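Local coordinates for protein CocE/NonD family hydrolase (Staphylococcus aureus subsp. aureus COL, PDB 3III) that probably hydrolyses ester or amide bonds as a serine hydrolase of the CocE/NonD family, pairing an alpha/beta-hydrolase domain with a C-terminal beta-rich non-catalytic domain, at residues T93-T99 against K298-Y304; P115-V119 against Y319-E323; N445-Q451 against I518-S523. One frame throughout, in Å; residues are numbered along the deposited sequence.

Contact 1: T93-T99 against K298-Y304; sequences TLGTIPT and KEWESYY
Tyr304 (chi1 m) offers a ring face to Thr99 CG2, 3.5 Å from the ring centroid and 6° off the normal, a CH-pi contact. Ile97 CG2 meets Tyr304 CD2 at 3.7 Å, while Ile97 CD1 lies 3.8 Å from Trp300 CB and Leu94 CD2 3.8 Å from Trp300 CZ3. Trp300 also touches a bound palmitic acid. Residues 93-99 form an irregular loop, turned at Thr93 and Leu94 and extended from Thr96 to Thr99, with Ile97 and Glu301 the closest CA pair (4.9 Å). Lys298 is the N-cap of the helix beginning at Glu299, its O accepting from Ser302 OG (2.7 Å). In the alpha/beta-hydrolase domain this helix follows strand 290-295 of the central sheet. Lys298 NZ donates to Thr93 O (2.6 Å) and salt-bridges Glu448. Thr96 N donates to Glu301 OE1 (2.8 Å, 162°); Glu301 OE2 is hydrogen-bonded to Tyr342 OH. At Gly95 (89/-165) a CB would clash with Glu301 OE1 and Lys298 CD, and these backbone angles alone call for glycine. Water 1 donates to Leu94 O (2.6 Å) and accepts from Glu301 N (3.0 Å); water 2 donates to Thr96 O and Glu301 O (2.7 Å each); water 3 to Pro98 O (2.6 Å) and Tyr304 O (3.0 Å).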
loop_
_atom_site.group_PDB
_atom_site.type_symbol
_atom_site.label_atom_id
_atom_site.label_comp_id
_atom_site.label_asym_id
_atom_site.label_seq_id
_atom_site.Cartn_x
_atom_site.Cartn_y
_atom_site.Cartn_z
ATOM N N THR A 93 9.945 12.871 -8.727
ATOM C CA THR A 93 10.236 12.095 -7.521
ATOM C C THR A 93 9.856 10.619 -7.634
ATOM O O THR A 93 9.847 9.880 -6.647
ATOM C CB THR A 93 9.463 12.700 -6.377
ATOM O OG1 THR A 93 8.055 12.692 -6.694
ATOM C CG2 THR A 93 9.944 14.161 -6.062
ATOM N N LEU A 94 9.433 10.181 -8.818
ATOM C CA LEU A 94 9.085 8.762 -9.058
ATOM C C LEU A 94 10.230 7.783 -8.916
ATOM O O LEU A 94 9.992 6.589 -8.703
ATOM C CB LEU A 94 8.449 8.553 -10.434
ATOM C CG LEU A 94 6.949 8.777 -10.515
ATOM C CD1 LEU A 94 6.544 8.638 -11.990
ATOM C CD2 LEU A 94 6.192 7.794 -9.594
ATOM N N GLY A 95 11.456 8.283 -9.055
ATOM C CA GLY A 95 12.624 7.467 -8.870
ATOM C C GLY A 95 13.055 6.780 -10.169
ATOM O O GLY A 95 12.577 7.132 -11.249
ATOM N N THR A 96 13.910 5.790 -10.047
ATOM C CA THR A 96 14.436 5.121 -11.243
ATOM C C THR A 96 13.742 3.832 -11.489
ATOM O O THR A 96 13.785 2.906 -10.665
ATOM C CB THR A 96 15.924 4.885 -11.090
ATOM O OG1 THR A 96 16.534 6.189 -10.924
ATOM C CG2 THR A 96 16.484 4.127 -12.374
ATOM N N ILE A 97 13.102 3.756 -12.653
ATOM C CA ILE A 97 12.150 2.672 -12.930
ATOM C C ILE A 97 12.511 2.030 -14.289
ATOM O O ILE A 97 11.992 2.415 -15.310
ATOM C CB ILE A 97 10.733 3.176 -12.949
ATOM C CG1 ILE A 97 10.339 3.870 -11.621
ATOM C CG2 ILE A 97 9.712 2.017 -13.178
ATOM C CD1 ILE A 97 8.903 4.502 -11.715
ATOM N N PRO A 98 13.442 1.076 -14.292
ATOM C CA PRO A 98 13.855 0.511 -15.573
ATOM C C PRO A 98 12.990 -0.690 -15.978
ATOM O O PRO A 98 12.915 -1.671 -15.231
ATOM C CB PRO A 98 15.273 0.068 -15.288
ATOM C CG PRO A 98 15.277 -0.285 -13.847
ATOM C CD PRO A 98 14.354 0.677 -13.209
ATOM N N THR A 99 12.349 -0.603 -17.138
ATOM C CA THR A 99 11.570 -1.741 -17.634
ATOM C C THR A 99 11.687 -1.803 -19.149
ATOM O O THR A 99 12.091 -0.810 -19.790
ATOM C CB THR A 99 10.087 -1.691 -17.244
ATOM O OG1 THR A 99 9.432 -0.722 -18.081
ATOM C CG2 THR A 99 9.876 -1.374 -15.823
ATOM N N LYS A 298 11.245 4.231 -2.625
ATOM C CA LYS A 298 10.167 4.518 -3.550
ATOM C C LYS A 298 9.528 3.216 -4.114
ATOM O O LYS A 298 10.183 2.181 -4.231
ATOM C CB LYS A 298 10.706 5.450 -4.665
ATOM C CG LYS A 298 10.952 6.870 -4.259
ATOM C CD LYS A 298 11.910 7.608 -5.232
ATOM C CE LYS A 298 12.326 8.970 -4.754
ATOM N NZ LYS A 298 11.251 10.007 -4.518
ATOM N N GLU A 299 8.265 3.296 -4.482
ATOM C CA GLU A 299 7.401 2.124 -4.745
ATOM C C GLU A 299 7.770 1.281 -5.957
ATOM O O GLU A 299 8.228 0.126 -5.798
ATOM C CB GLU A 299 5.939 2.588 -4.816
ATOM C CG GLU A 299 4.852 1.573 -5.175
ATOM C CD GLU A 299 3.483 2.229 -5.291
ATOM O OE1 GLU A 299 3.375 3.416 -4.905
ATOM O OE2 GLU A 299 2.504 1.632 -5.780
ATOM N N TRP A 300 7.565 1.832 -7.148
ATOM C CA TRP A 300 7.870 1.110 -8.390
ATOM C C TRP A 300 9.390 0.972 -8.548
ATOM O O TRP A 300 9.876 -0.037 -9.061
ATOM C CB TRP A 300 7.254 1.786 -9.625
ATOM C CG TRP A 300 5.753 1.765 -9.617
ATOM C CD1 TRP A 300 4.934 0.712 -9.954
ATOM C CD2 TRP A 300 4.885 2.827 -9.219
ATOM N NE1 TRP A 300 3.619 1.063 -9.792
ATOM C CE2 TRP A 300 3.558 2.343 -9.318
ATOM C CE3 TRP A 300 5.104 4.140 -8.770
ATOM C CZ2 TRP A 300 2.451 3.129 -9.041
ATOM C CZ3 TRP A 300 4.019 4.923 -8.467
ATOM C CH2 TRP A 300 2.691 4.411 -8.581
ATOM N N GLU A 301 10.156 1.967 -8.112
ATOM C CA GLU A 301 11.613 1.844 -8.133
ATOM C C GLU A 301 12.118 0.574 -7.395
ATOM O O GLU A 301 12.942 -0.196 -7.914
ATOM C CB GLU A 301 12.245 3.111 -7.584
ATOM C CG GLU A 301 13.801 2.997 -7.369
ATOM C CD GLU A 301 14.315 4.232 -6.676
ATOM O OE1 GLU A 301 14.329 5.331 -7.347
ATOM O OE2 GLU A 301 14.694 4.119 -5.498
ATOM N N SER A 302 11.572 0.305 -6.214
ATOM C CA SER A 302 12.015 -0.806 -5.449
ATOM C C SER A 302 11.537 -2.154 -6.079
ATOM O O SER A 302 12.284 -3.136 -6.028
ATOM C CB SER A 302 11.575 -0.727 -3.997
ATOM O OG SER A 302 12.046 0.432 -3.301
ATOM N N TYR A 303 10.333 -2.180 -6.664
ATOM C CA TYR A 303 9.801 -3.368 -7.294
ATOM C C TYR A 303 10.705 -3.869 -8.413
ATOM O O TYR A 303 11.029 -5.064 -8.505
ATOM C CB TYR A 303 8.413 -3.083 -7.846
ATOM C CG TYR A 303 7.810 -4.242 -8.567
ATOM C CD1 TYR A 303 7.430 -5.364 -7.870
ATOM C CD2 TYR A 303 7.549 -4.180 -9.939
ATOM C CE1 TYR A 303 6.852 -6.432 -8.515
ATOM C CE2 TYR A 303 6.986 -5.255 -10.613
ATOM C CZ TYR A 303 6.642 -6.391 -9.868
ATOM O OH TYR A 303 6.024 -7.448 -10.467
ATOM N N TYR A 304 11.177 -2.922 -9.225
ATOM C CA TYR A 304 11.949 -3.217 -10.429
ATOM C C TYR A 304 13.439 -3.234 -10.189
ATOM O O TYR A 304 14.186 -3.569 -11.084
ATOM C CB TYR A 304 11.636 -2.158 -11.494
ATOM C CG TYR A 304 10.258 -2.356 -12.101
ATOM C CD1 TYR A 304 9.945 -3.506 -12.781
ATOM C CD2 TYR A 304 9.274 -1.392 -11.947
ATOM C CE1 TYR A 304 8.644 -3.725 -13.308
ATOM C CE2 TYR A 304 8.026 -1.559 -12.489
ATOM C CZ TYR A 304 7.698 -2.726 -13.164
ATOM O OH TYR A 304 6.423 -2.845 -13.666
HETATM O O HOH W 1 8.712 4.565 -7.709
HETATM O O HOH W 2 14.583 0.467 -9.951
HETATM O O HOH W 3 13.747 -3.846 -14.012
#

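Contact 2: P115-V119 against Y319-E323; sequences PNDYV and YLKEE
The polar part of this contact is a single direct hydrogen bond: Lys321 NZ donates to Asn116 O at 2.6 Å. Its side chain is nearly fully extended, chi1 m followed by three t torsions, and so spans a wide gap between backbones whose closest CA atoms, Tyr118 and Lys321, are 8.9 Å apart. Asp117 CB comes within 4.1 Å of Lys321 NZ, but the Asp117 carboxylate forms its salt bridge with Lys63.

The apolar part centres on the Tyr118 ring (chi1 m, chi2 -99°). Lys321 CE approaches Tyr118 CE2 at 3.6 Å, and Leu320 CD1 (chi1 m, chi2 t) reaches the ring edge near its plane, 4.1 Å from Tyr118 CE1. Asp317 takes a hydrogen bond with the Tyr118 hydroxyl, and Trp113 meets the same ring edge-to-face.

Each segment has one residue with positive phi: Asp117 (61/49), before Tyr118 (-116/156) and the strand beginning at Val119, and Glu322 (57/39), the first residue to leave helical angles after helix 306-319. That helix lies in the beta-alpha-beta crossover between parallel strands 290-295 and 333-338, and its C-terminal end packs by side chains against the loop leading into strand 119-124 of the same sheet, as in an alpha/beta-hydrolase domain.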
loop_
_atom_site.group_PDB
_atom_site.type_symbol
_atom_site.label_atom_id
_atom_site.label_comp_id
_atom_site.label_asym_id
_atom_site.label_seq_id
_atom_site.Cartn_x
_atom_site.Cartn_y
_atom_site.Cartn_z
ATOM N N PRO A 115 12.989 -14.663 -20.286
ATOM C CA PRO A 115 14.315 -15.243 -20.527
ATOM C C PRO A 115 14.732 -16.213 -19.436
ATOM O O PRO A 115 15.590 -17.048 -19.649
ATOM C CB PRO A 115 15.230 -14.050 -20.542
ATOM C CG PRO A 115 14.354 -12.962 -21.025
ATOM C CD PRO A 115 13.042 -13.195 -20.350
ATOM N N ASN A 116 14.110 -16.112 -18.283
ATOM C CA ASN A 116 14.351 -17.087 -17.181
ATOM C C ASN A 116 13.393 -18.300 -17.272
ATOM O O ASN A 116 13.227 -19.065 -16.294
ATOM C CB ASN A 116 14.221 -16.376 -15.834
ATOM C CG ASN A 116 15.406 -15.519 -15.502
ATOM O OD1 ASN A 116 15.343 -14.270 -15.395
ATOM N ND2 ASN A 116 16.499 -16.156 -15.352
ATOM N N ASP A 117 12.796 -18.515 -18.452
ATOM C CA ASP A 117 11.909 -19.652 -18.721
ATOM C C ASP A 117 10.696 -19.677 -17.834
ATOM O O ASP A 117 10.316 -20.740 -17.289
ATOM C CB ASP A 117 12.654 -21.004 -18.623
ATOM C CG ASP A 117 13.868 -21.058 -19.582
ATOM O OD1 ASP A 117 13.581 -20.939 -20.774
ATOM O OD2 ASP A 117 15.053 -21.191 -19.144
ATOM N N TYR A 118 10.047 -18.528 -17.764
ATOM C CA TYR A 118 8.699 -18.360 -17.240
ATOM C C TYR A 118 7.800 -17.879 -18.393
ATOM O O TYR A 118 8.272 -17.299 -19.389
ATOM C CB TYR A 118 8.609 -17.298 -16.152
ATOM C CG TYR A 118 9.137 -17.682 -14.835
ATOM C CD1 TYR A 118 8.277 -18.114 -13.810
ATOM C CD2 TYR A 118 10.518 -17.640 -14.574
ATOM C CE1 TYR A 118 8.777 -18.487 -12.585
ATOM C CE2 TYR A 118 11.020 -18.016 -13.314
ATOM C CZ TYR A 118 10.143 -18.471 -12.351
ATOM O OH TYR A 118 10.621 -18.817 -11.141
ATOM N N VAL A 119 6.526 -18.134 -18.267
ATOM C CA VAL A 119 5.521 -17.491 -19.100
ATOM C C VAL A 119 4.988 -16.266 -18.310
ATOM O O VAL A 119 4.906 -16.315 -17.104
ATOM C CB VAL A 119 4.381 -18.473 -19.498
ATOM C CG1 VAL A 119 3.124 -17.725 -20.031
ATOM C CG2 VAL A 119 4.886 -19.510 -20.507
ATOM N N TYR A 319 8.550 -22.029 -5.563
ATOM C CA TYR A 319 7.123 -22.396 -5.555
ATOM C C TYR A 319 6.552 -22.764 -6.922
ATOM O O TYR A 319 5.662 -23.608 -6.974
ATOM C CB TYR A 319 6.224 -21.346 -4.811
ATOM C CG TYR A 319 6.471 -21.382 -3.339
ATOM C CD1 TYR A 319 6.069 -22.466 -2.572
ATOM C CD2 TYR A 319 7.230 -20.401 -2.733
ATOM C CE1 TYR A 319 6.365 -22.542 -1.245
ATOM C CE2 TYR A 319 7.530 -20.462 -1.409
ATOM C CZ TYR A 319 7.104 -21.540 -0.655
ATOM O OH TYR A 319 7.461 -21.654 0.673
ATOM N N LEU A 320 7.004 -22.116 -7.999
ATOM C CA LEU A 320 6.455 -22.376 -9.310
ATOM C C LEU A 320 7.300 -23.368 -10.111
ATOM O O LEU A 320 6.742 -24.131 -10.889
ATOM C CB LEU A 320 6.297 -21.092 -10.104
ATOM C CG LEU A 320 5.485 -19.980 -9.443
ATOM C CD1 LEU A 320 5.310 -18.725 -10.433
ATOM C CD2 LEU A 320 4.076 -20.496 -9.029
ATOM N N LYS A 321 8.632 -23.350 -9.943
ATOM C CA LYS A 321 9.482 -24.335 -10.626
ATOM C C LYS A 321 9.706 -25.552 -9.743
ATOM O O LYS A 321 10.206 -26.568 -10.224
ATOM C CB LYS A 321 10.847 -23.745 -11.037
ATOM C CG LYS A 321 10.733 -22.727 -12.162
ATOM C CD LYS A 321 12.057 -22.300 -12.700
ATOM C CE LYS A 321 11.893 -21.427 -13.954
ATOM N NZ LYS A 321 13.194 -21.033 -14.543
ATOM N N GLU A 322 9.332 -25.465 -8.463
ATOM C CA GLU A 322 9.580 -26.547 -7.516
ATOM C C GLU A 322 11.044 -26.936 -7.398
ATOM O O GLU A 322 11.403 -28.090 -7.294
ATOM C CB GLU A 322 8.675 -27.753 -7.810
ATOM C CG GLU A 322 7.218 -27.316 -7.853
ATOM C CD GLU A 322 6.198 -28.418 -8.034
ATOM O OE1 GLU A 322 6.453 -29.563 -7.669
ATOM O OE2 GLU A 322 5.091 -28.124 -8.467
ATOM N N GLU A 323 11.900 -25.928 -7.429
ATOM C CA GLU A 323 13.334 -26.105 -7.309
ATOM C C GLU A 323 13.724 -26.075 -5.835
ATOM O O GLU A 323 13.160 -25.311 -5.024
ATOM C CB GLU A 323 13.999 -25.006 -8.129
ATOM C CG GLU A 323 15.466 -24.953 -8.130
ATOM C CD GLU A 323 15.984 -23.732 -8.918
ATOM O OE1 GLU A 323 15.326 -23.305 -9.921
ATOM O OE2 GLU A 323 17.012 -23.197 -8.475
#

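Contact 3: N445-Q451 against I518-S523; sequences NHIENGQ and IVIGNS
A G1 beta bulge, in which His446 and Ile447 both face Asp443, opens strand 447-458 of the five-stranded antiparallel sheet in the C-terminal non-catalytic domain, and the loop 518-523 lies against it. His446 supplies the positive phi of the bulge (51/41), after Asn445, which follows a cis peptide bond. The chain then turns a corner at Glu448 and Asn449. The loop runs alongside in the reverse sense: the nearest CA pairs are Ile447 with Ser523 (5.5 Å) and Gly450 with Val519 (6.5 Å).

Val519 (chi1 t) points into the space between the segments: its CG1 meets Ile447 CD1 at 3.8 Å, the apolar pair of the contact, and lies 3.5 Å from Asn449 O, while Val519 CG2 lies 3.7 Å from Gln451 OE1. Ile447 (chi1 p, chi2 t) sends CG2 to 4.0 Å from Asn522 CA. At the far end Gln451 OE1 comes 3.4 Å from Ile518 CG2, while this amide is held by Lys430 and Thr454. Gly521 keeps positive phi (84/178) as the loop bends, and Val519 O and Gly521 O both accept hydrogen bonds from Arg530 NH1.

Near the bulge, Ser523 OG (chi1 p) sits 2.9 Å from Asn445 O and 3.1 Å from His446 O, and the same hydroxyl is hydrogen-bonded with Trp91 of the catalytic domain. His446 ND1 donates to Asn445 OD1 at 3.0 Å and 168°. A water gives a proton to Asn445 O at 2.8 Å and accepts one from Ser523 N at 3.1 Å.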
loop_
_atom_site.group_PDB
_atom_site.type_symbol
_atom_site.label_atom_id
_atom_site.label_comp_id
_atom_site.label_asym_id
_atom_site.label_seq_id
_atom_site.Cartn_x
_atom_site.Cartn_y
_atom_site.Cartn_z
ATOM N N ASN A 445 2.463 10.943 -1.816
ATOM C CA ASN A 445 2.688 9.929 -2.819
ATOM C C ASN A 445 3.977 10.336 -3.547
ATOM O O ASN A 445 4.006 11.312 -4.353
ATOM C CB ASN A 445 1.416 9.861 -3.740
ATOM C CG ASN A 445 1.495 8.790 -4.788
ATOM O OD1 ASN A 445 2.553 8.152 -4.923
ATOM N ND2 ASN A 445 0.419 8.607 -5.592
ATOM N N HIS A 446 5.053 9.581 -3.280
ATOM C CA HIS A 446 6.415 9.910 -3.765
ATOM C C HIS A 446 6.824 11.351 -3.434
ATOM O O HIS A 446 7.358 12.050 -4.274
ATOM C CB HIS A 446 6.573 9.638 -5.268
ATOM C CG HIS A 446 6.524 8.179 -5.602
ATOM N ND1 HIS A 446 5.353 7.457 -5.547
ATOM C CD2 HIS A 446 7.498 7.305 -5.934
ATOM C CE1 HIS A 446 5.623 6.192 -5.823
ATOM N NE2 HIS A 446 6.919 6.071 -6.065
ATOM N N ILE A 447 6.491 11.803 -2.234
ATOM C CA ILE A 447 7.015 13.079 -1.746
ATOM C C ILE A 447 8.309 12.812 -0.981
ATOM O O ILE A 447 8.537 11.710 -0.524
ATOM C CB ILE A 447 6.003 13.887 -0.874
ATOM C CG1 ILE A 447 5.692 13.182 0.474
ATOM C CG2 ILE A 447 4.735 14.167 -1.711
ATOM C CD1 ILE A 447 4.751 14.101 1.425
ATOM N N GLU A 448 9.193 13.791 -0.981
ATOM C CA GLU A 448 10.499 13.648 -0.294
ATOM C C GLU A 448 10.604 14.486 0.971
ATOM O O GLU A 448 11.592 14.352 1.711
ATOM C CB GLU A 448 11.637 13.966 -1.257
ATOM C CG GLU A 448 11.600 13.010 -2.470
ATOM C CD GLU A 448 12.791 13.084 -3.382
ATOM O OE1 GLU A 448 13.669 13.980 -3.231
ATOM O OE2 GLU A 448 12.856 12.213 -4.300
ATOM N N ASN A 449 9.600 15.322 1.226
ATOM C CA ASN A 449 9.543 16.126 2.491
ATOM C C ASN A 449 8.555 15.568 3.493
ATOM O O ASN A 449 7.918 16.321 4.233
ATOM C CB ASN A 449 9.182 17.600 2.176
ATOM C CG ASN A 449 7.762 17.758 1.598
ATOM O OD1 ASN A 449 7.228 16.836 0.997
ATOM N ND2 ASN A 449 7.132 18.908 1.869
ATOM N N GLY A 450 8.437 14.244 3.544
ATOM C CA GLY A 450 7.554 13.595 4.441
ATOM C C GLY A 450 8.100 13.413 5.842
ATOM O O GLY A 450 9.173 13.899 6.210
ATOM N N GLN A 451 7.336 12.683 6.641
ATOM C CA GLN A 451 7.612 12.584 8.058
ATOM C C GLN A 451 7.742 11.111 8.439
ATOM O O GLN A 451 7.910 10.255 7.589
ATOM C CB GLN A 451 6.552 13.364 8.870
ATOM C CG GLN A 451 5.130 12.781 8.862
ATOM C CD GLN A 451 4.031 13.768 9.478
ATOM O OE1 GLN A 451 4.353 14.844 9.922
ATOM N NE2 GLN A 451 2.765 13.351 9.478
ATOM N N ILE A 518 -0.762 17.679 7.963
ATOM C CA ILE A 518 0.456 18.092 8.621
ATOM C C ILE A 518 1.578 18.446 7.633
ATOM O O ILE A 518 2.162 19.521 7.716
ATOM C CB ILE A 518 0.844 17.066 9.682
ATOM C CG1 ILE A 518 -0.240 17.085 10.797
ATOM C CG2 ILE A 518 2.229 17.410 10.279
ATOM C CD1 ILE A 518 -0.217 15.824 11.584
ATOM N N VAL A 519 1.875 17.539 6.717
ATOM C CA VAL A 519 2.789 17.819 5.638
ATOM C C VAL A 519 1.935 18.334 4.500
ATOM O O VAL A 519 0.899 17.739 4.138
ATOM C CB VAL A 519 3.590 16.553 5.237
ATOM C CG1 VAL A 519 4.472 16.865 3.997
ATOM C CG2 VAL A 519 4.452 16.020 6.422
ATOM N N ILE A 520 2.276 19.490 3.973
ATOM C CA ILE A 520 1.420 20.017 2.944
ATOM C C ILE A 520 1.999 19.766 1.562
ATOM O O ILE A 520 3.173 19.446 1.413
ATOM C CB ILE A 520 1.088 21.487 3.181
ATOM C CG1 ILE A 520 2.315 22.363 2.984
ATOM C CG2 ILE A 520 0.498 21.671 4.617
ATOM C CD1 ILE A 520 1.962 23.806 3.252
ATOM N N GLY A 521 1.121 19.834 0.565
ATOM C CA GLY A 521 1.540 19.762 -0.836
ATOM C C GLY A 521 1.703 18.353 -1.341
ATOM O O GLY A 521 1.497 17.361 -0.620
ATOM N N ASN A 522 2.038 18.252 -2.598
ATOM C CA ASN A 522 2.348 16.976 -3.174
ATOM C C ASN A 522 3.512 17.177 -4.175
ATOM O O ASN A 522 4.075 18.278 -4.288
ATOM C CB ASN A 522 1.067 16.404 -3.813
ATOM C CG ASN A 522 0.601 17.169 -5.044
ATOM O OD1 ASN A 522 1.363 17.917 -5.677
ATOM N ND2 ASN A 522 -0.669 16.964 -5.407
ATOM N N SER A 523 3.837 16.138 -4.934
ATOM C CA SER A 523 4.966 16.161 -5.854
ATOM C C SER A 523 4.517 16.297 -7.285
ATOM O O SER A 523 5.332 16.090 -8.175
ATOM C CB SER A 523 5.845 14.884 -5.691
ATOM O OG SER A 523 5.110 13.654 -5.678
HETATM O O HOH W 4 2.223 13.486 -4.479
HETATM O O HOH W 5 5.142 17.483 -0.539
HETATM O O HOH W 6 6.511 17.624 -2.062
#

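How the contacts relate
From the N terminus, residues 93-99 come first, then 115-119; their partners 298-304 and 319-323 follow in the same order, so contacts 1 and 2 cross, each closing a loop of about 200 residues. Both lie on the alpha/beta-hydrolase part, with centres 24 Å apart and no touch. Contact 3 comes later in series and closes a 66-residue loop in the beta-rich C-terminal part, about 39 Å from contact 2 between centres and across the chain's centre from it. Contacts 1 and 3 meet at the domain boundary: Thr93 OG1 probably hydrogen-bonds His446 O (2.6 Å), Lys298 NZ forms a salt bridge with Glu448 OE2 (2.7 Å), and Trp300 CZ3 packs on His446 CE1 (3.3 Å).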